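Local coordinates for Phthiocerol/phenolphthiocerol synthesis polyketide synthase type I PpsC (Mycobacterium tuberculosis, PDB 5NJI), which probably takes part in phthiocerol and phenolphthiocerol lipid synthesis as a modular polyketide synthase, its dehydratase domain, the part in this crystal, removing water from 3-hydroxyacyl intermediates, at residues A[91-96]-A[142-147]; A[268-273]-A[308-313]. The protein carries 1 engineered substitution. All blocks are in the same frame, centred on the assembly; numbering follows the deposited sequence.

Contact 1. Residues A[91-96]-A[142-147]; sequences QPWMIS and ATVARA
The CB of Trp-93 rests on the CG1 methyl of Val-144, 3.7 Å away, while the far rim of the indole, CZ3, meets the CD methylene of Arg-146 at 3.7 Å. Val-144 reaches the tryptophan because its CG1 stands anti to its backbone N (chi1 178°); a branched side chain fills the buried side of the strand pair beside Ile-95. Trp-93 sends its ring toward helix 70-84, where NE1 is hydrogen-bonded to Thr-82, and takes the O of Ala-145 at its edge. Strands 93-100 and 136-146 run antiparallel, neighbours in the hot-dog architecture of polyketide synthase dehydratases, in which curved strands wrap a central helix. Met-94 N gives a nearly straight bond of 2.9 Å to Ala-145 O, and Ala-145 N returns one to Met-94 O. Met-94 CG, between its backbone N and carbonyl carbon (chi1 71°), lies 3.8 Å from Arg-146 O, and the chain's end leads off to His-271. The small Ala-145 suits the other face, where its CB lies 3.7 Å from Ser-96 OG. Arg-146, kinked twice along its chain, holds its guanidinium almost perpendicular to the indole (83°); a water accepts from NE and donates to Pro-92 O, and NH1 forms a salt bridge with Glu-120. Pro-92 O also accepts a bond from Ala-147 N (2.9 Å), whereas Ser-96 N reaches Thr-143 O by a more bent bond (2.9 Å).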
loop_
_atom_site.group_PDB
_atom_site.type_symbol
_atom_site.label_atom_id
_atom_site.label_comp_id
_atom_site.label_asym_id
_atom_site.label_seq_id
_atom_site.Cartn_x
_atom_site.Cartn_y
_atom_site.Cartn_z
ATOM N N GLN A 91 16.345 -1.494 -4.702
ATOM C CA GLN A 91 15.302 -0.608 -4.188
ATOM C C GLN A 91 15.867 0.810 -4.215
ATOM O O GLN A 91 16.267 1.373 -3.186
ATOM C CB GLN A 91 14.853 -1.038 -2.789
ATOM C CG GLN A 91 14.134 -2.382 -2.762
ATOM C CD GLN A 91 12.810 -2.365 -3.539
ATOM O OE1 GLN A 91 12.247 -1.299 -3.818
ATOM N NE2 GLN A 91 12.313 -3.547 -3.884
ATOM N N PRO A 92 15.881 1.437 -5.396
ATOM C CA PRO A 92 16.508 2.760 -5.533
ATOM C C PRO A 92 15.727 3.905 -4.937
ATOM O O PRO A 92 16.296 4.998 -4.807
ATOM C CB PRO A 92 16.607 2.947 -7.052
ATOM C CG PRO A 92 16.301 1.659 -7.655
ATOM C CD PRO A 92 15.474 0.885 -6.696
ATOM N N TRP A 93 14.446 3.709 -4.591
ATOM C CA TRP A 93 13.515 4.803 -4.371
ATOM C C TRP A 93 12.861 4.703 -3.005
ATOM O O TRP A 93 12.739 3.625 -2.426
ATOM C CB TRP A 93 12.376 4.812 -5.408
ATOM C CG TRP A 93 12.832 4.565 -6.792
ATOM C CD1 TRP A 93 12.659 3.437 -7.521
ATOM C CD2 TRP A 93 13.562 5.470 -7.611
ATOM N NE1 TRP A 93 13.239 3.581 -8.754
ATOM C CE2 TRP A 93 13.803 4.823 -8.833
ATOM C CE3 TRP A 93 14.037 6.767 -7.427
ATOM C CZ2 TRP A 93 14.503 5.430 -9.864
ATOM C CZ3 TRP A 93 14.733 7.369 -8.443
ATOM C CH2 TRP A 93 14.960 6.705 -9.647
ATOM N N MET A 94 12.398 5.851 -2.536
ATOM C CA MET A 94 11.442 5.954 -1.449
ATOM C C MET A 94 10.278 6.809 -1.928
ATOM O O MET A 94 10.391 7.548 -2.904
ATOM C CB MET A 94 12.080 6.567 -0.192
ATOM C CG MET A 94 12.400 8.067 -0.320
ATOM S SD MET A 94 13.217 8.655 1.187
ATOM C CE MET A 94 11.783 9.145 2.143
ATOM N N ILE A 95 9.144 6.699 -1.256
ATOM C CA ILE A 95 8.031 7.598 -1.502
ATOM C C ILE A 95 8.034 8.657 -0.416
ATOM O O ILE A 95 7.755 8.366 0.752
ATOM C CB ILE A 95 6.690 6.863 -1.542
ATOM C CG1 ILE A 95 6.746 5.777 -2.617
ATOM C CG2 ILE A 95 5.583 7.868 -1.842
ATOM C CD1 ILE A 95 5.535 4.854 -2.638
ATOM N N SER A 96 8.326 9.896 -0.806
ATOM C CA SER A 96 8.290 10.993 0.156
ATOM C C SER A 96 6.871 11.290 0.602
ATOM O O SER A 96 6.612 11.489 1.799
ATOM C CB SER A 96 8.916 12.254 -0.452
ATOM O OG SER A 96 10.244 12.013 -0.846
ATOM N N ALA A 142 2.054 11.316 -6.233
ATOM C CA ALA A 142 3.150 10.893 -5.375
ATOM C C ALA A 142 4.421 11.649 -5.722
ATOM O O ALA A 142 4.681 11.975 -6.881
ATOM C CB ALA A 142 3.434 9.397 -5.476
ATOM N N THR A 143 5.207 11.938 -4.695
ATOM C CA THR A 143 6.571 12.406 -4.877
ATOM C C THR A 143 7.511 11.257 -4.545
ATOM O O THR A 143 7.475 10.714 -3.431
ATOM C CB THR A 143 6.858 13.621 -4.000
ATOM O OG1 THR A 143 5.978 14.684 -4.359
ATOM C CG2 THR A 143 8.287 14.073 -4.200
ATOM N N VAL A 144 8.346 10.890 -5.508
ATOM C CA VAL A 144 9.301 9.800 -5.375
ATOM C C VAL A 144 10.706 10.380 -5.393
ATOM O O VAL A 144 11.009 11.282 -6.181
ATOM C CB VAL A 144 9.124 8.763 -6.501
ATOM C CG1 VAL A 144 10.141 7.647 -6.401
ATOM C CG2 VAL A 144 7.701 8.200 -6.492
ATOM N N ALA A 145 11.569 9.858 -4.526
ATOM C CA ALA A 145 12.917 10.384 -4.394
ATOM C C ALA A 145 13.885 9.223 -4.218
ATOM O O ALA A 145 13.495 8.095 -3.922
ATOM C CB ALA A 145 13.017 11.371 -3.221
ATOM N N ARG A 146 15.169 9.500 -4.412
ATOM C CA ARG A 146 16.173 8.484 -4.146
ATOM C C ARG A 146 16.103 8.015 -2.696
ATOM O O ARG A 146 15.880 8.806 -1.778
ATOM C CB ARG A 146 17.574 9.025 -4.460
ATOM C CG ARG A 146 17.879 9.166 -5.952
ATOM C CD ARG A 146 17.940 7.814 -6.667
ATOM N NE ARG A 146 19.300 7.295 -6.783
ATOM C CZ ARG A 146 20.077 7.435 -7.855
ATOM N NH1 ARG A 146 19.644 8.084 -8.929
ATOM N NH2 ARG A 146 21.301 6.924 -7.854
ATOM N N ALA A 147 16.264 6.710 -2.512
ATOM C CA ALA A 147 16.101 6.079 -1.208
ATOM C C ALA A 147 17.133 6.582 -0.212
ATOM O O ALA A 147 18.310 6.750 -0.539
ATOM C CB ALA A 147 16.244 4.574 -1.351
HETATM O O HOH W 1 19.046 5.403 -5.033
#

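Contact 2. Residues A[268-273]-A[308-313]; sequences AGVHVY and LVVDEV
Both His-271 and Asp-311 carry CG anti to their carbonyl carbons (chi1 -50° and -67°), and these torsions bring the imidazole and the carboxylate together along one face of the strand pair. His-271 NE2 donates to Asp-311 OD2 at 2.9 Å. The acceptor lies in the ring plane, but the nitrogen comes to it from above the carboxylate, 45° out of that plane, and the two flat groups are turned obliquely against each other. The carboxylate would favour a protonated imidazole, though the neutral ring could make the same bond. A histidine suits the place because its flat ring can lie beside the strand, its CD2 edge near Val-309 O, and still present a donor to the aspartate.

Underneath, His-271 and Val-309 exchange two backbone bonds, and Asp-311 N binds Gly-269 O at 2.9 Å. Gly-269 takes a positive phi, which glycine tolerates readily, and with no side chain it lets Asp-311 OD2 sit close over it; with Val-270 it forms a G1 beta bulge opposite Ile-95. Asp-311 itself stands where its strand turns a corner, and beyond it Ala-268 and Glu-312 resume the ladder with a reciprocal pair of bonds.

On the other face the side chains are aliphatic. Leu-308 CD1 lies 4.0 Å from Val-270 CG1 and 4.1 Å from Val-272 CG2, a leucine being long enough to bridge both valines. At the end of the pair, Val-309 CG2 meets the edge of the Tyr-273 ring at CE2 (3.8 Å). Strand 262-272 is flanked on its other side by strand 93-100, with Ile-95 against Val-270, while strand 306-317 continues to strand 292-300, where Leu-299 and Val-297 pack against Leu-308 and Val-310.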
loop_
_atom_site.group_PDB
_atom_site.type_symbol
_atom_site.label_atom_id
_atom_site.label_comp_id
_atom_site.label_asym_id
_atom_site.label_seq_id
_atom_site.Cartn_x
_atom_site.Cartn_y
_atom_site.Cartn_z
ATOM N N ALA A 268 3.386 9.037 4.007
ATOM C CA ALA A 268 4.615 9.803 3.929
ATOM C C ALA A 268 5.767 8.927 4.386
ATOM O O ALA A 268 5.641 8.195 5.367
ATOM C CB ALA A 268 4.549 11.067 4.776
ATOM N N GLY A 269 6.877 8.989 3.659
ATOM C CA GLY A 269 8.059 8.248 4.052
ATOM C C GLY A 269 7.845 6.753 3.939
ATOM O O GLY A 269 7.884 6.031 4.944
ATOM N N VAL A 270 7.575 6.276 2.732
ATOM C CA VAL A 270 7.494 4.845 2.473
ATOM C C VAL A 270 8.880 4.385 2.045
ATOM O O VAL A 270 9.375 4.767 0.979
ATOM C CB VAL A 270 6.439 4.499 1.417
ATOM C CG1 VAL A 270 6.405 3.000 1.202
ATOM C CG2 VAL A 270 5.086 4.996 1.837
ATOM N N HIS A 271 9.518 3.582 2.896
ATOM C CA HIS A 271 10.859 3.073 2.669
ATOM C C HIS A 271 10.802 1.581 2.395
ATOM O O HIS A 271 10.153 0.838 3.140
ATOM C CB HIS A 271 11.743 3.341 3.886
ATOM C CG HIS A 271 11.690 4.752 4.357
ATOM N ND1 HIS A 271 12.481 5.744 3.817
ATOM C CD2 HIS A 271 10.940 5.345 5.312
ATOM C CE1 HIS A 271 12.223 6.888 4.424
ATOM N NE2 HIS A 271 11.287 6.674 5.333
ATOM N N VAL A 272 11.480 1.150 1.331
ATOM C CA VAL A 272 11.500 -0.240 0.907
ATOM C C VAL A 272 12.955 -0.670 0.816
ATOM O O VAL A 272 13.728 -0.112 0.030
ATOM C CB VAL A 272 10.789 -0.450 -0.438
ATOM C CG1 VAL A 272 10.604 -1.923 -0.681
ATOM C CG2 VAL A 272 9.462 0.289 -0.451
ATOM N N TYR A 273 13.330 -1.644 1.631
ATOM C CA TYR A 273 14.724 -2.037 1.723
ATOM C C TYR A 273 15.011 -3.385 1.102
ATOM O O TYR A 273 16.187 -3.728 0.925
ATOM C CB TYR A 273 15.169 -2.047 3.194
ATOM C CG TYR A 273 14.976 -0.718 3.885
ATOM C CD1 TYR A 273 15.642 0.424 3.457
ATOM C CD2 TYR A 273 14.134 -0.601 4.989
ATOM C CE1 TYR A 273 15.446 1.640 4.084
ATOM C CE2 TYR A 273 13.931 0.598 5.602
ATOM C CZ TYR A 273 14.603 1.710 5.180
ATOM O OH TYR A 273 14.367 2.886 5.858
ATOM N N LEU A 308 10.077 -3.049 4.974
ATOM C CA LEU A 308 9.174 -1.951 4.655
ATOM C C LEU A 308 9.018 -1.109 5.908
ATOM O O LEU A 308 8.704 -1.643 6.979
ATOM C CB LEU A 308 7.797 -2.463 4.204
ATOM C CG LEU A 308 6.743 -1.399 3.954
ATOM C CD1 LEU A 308 7.069 -0.641 2.703
ATOM C CD2 LEU A 308 5.373 -2.041 3.853
ATOM N N VAL A 309 9.228 0.194 5.801
ATOM C CA VAL A 309 8.929 1.108 6.896
ATOM C C VAL A 309 8.039 2.192 6.326
ATOM O O VAL A 309 8.441 2.875 5.381
ATOM C CB VAL A 309 10.196 1.731 7.506
ATOM C CG1 VAL A 309 9.842 2.783 8.551
ATOM C CG2 VAL A 309 11.073 0.653 8.103
ATOM N N VAL A 310 6.837 2.350 6.885
ATOM C CA VAL A 310 5.957 3.464 6.540
ATOM C C VAL A 310 5.964 4.443 7.705
ATOM O O VAL A 310 5.430 4.140 8.781
ATOM C CB VAL A 310 4.531 2.988 6.237
ATOM C CG1 VAL A 310 3.664 4.167 5.826
ATOM C CG2 VAL A 310 4.553 1.941 5.174
ATOM N N ASP A 311 6.546 5.634 7.489
ATOM C CA ASP A 311 6.688 6.610 8.572
ATOM C C ASP A 311 5.341 7.182 9.003
ATOM O O ASP A 311 5.098 7.377 10.201
ATOM C CB ASP A 311 7.611 7.762 8.141
ATOM C CG ASP A 311 9.074 7.357 7.930
ATOM O OD1 ASP A 311 9.537 6.308 8.426
ATOM O OD2 ASP A 311 9.787 8.151 7.272
ATOM N N GLU A 312 4.477 7.528 8.044
ATOM C CA GLU A 312 3.145 8.031 8.340
ATOM C C GLU A 312 2.130 7.437 7.389
ATOM O O GLU A 312 2.294 7.521 6.166
ATOM C CB GLU A 312 3.058 9.560 8.219
ATOM C CG GLU A 312 3.940 10.310 9.184
ATOM C CD GLU A 312 3.879 11.819 8.977
ATOM O OE1 GLU A 312 3.148 12.269 8.071
ATOM O OE2 GLU A 312 4.562 12.553 9.719
ATOM N N VAL A 313 1.060 6.901 7.945
ATOM C CA VAL A 313 -0.127 6.586 7.170
ATOM C C VAL A 313 -1.266 7.366 7.805
ATOM O O VAL A 313 -1.629 7.133 8.968
ATOM C CB VAL A 313 -0.421 5.080 7.101
ATOM C CG1 VAL A 313 -0.408 4.456 8.447
ATOM C CG2 VAL A 313 -1.766 4.809 6.378
#

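In the fold
Contacts 1 and 2 are the two outer pairings of four consecutive strands in the curved antiparallel array, joined by the 93-100/262-272 pairing between them, and their centres lie about 10 Å apart. Ile-95 O probably accepts the N-H of Val-270, and Ser-96 O that of Gly-269. Met-94 of contact 1 also packs on His-271 of contact 2. Both are partly buried, but contact 2 lies nearer the middle of the chain, about 10 Å from its centre against 14 Å, and six of its eleven touching residues are buried against five of twelve in contact 1. Contact 1 has a partly exposed arginine linked through water to a backbone carbonyl; contact 2 has a direct histidine-carboxylate bond.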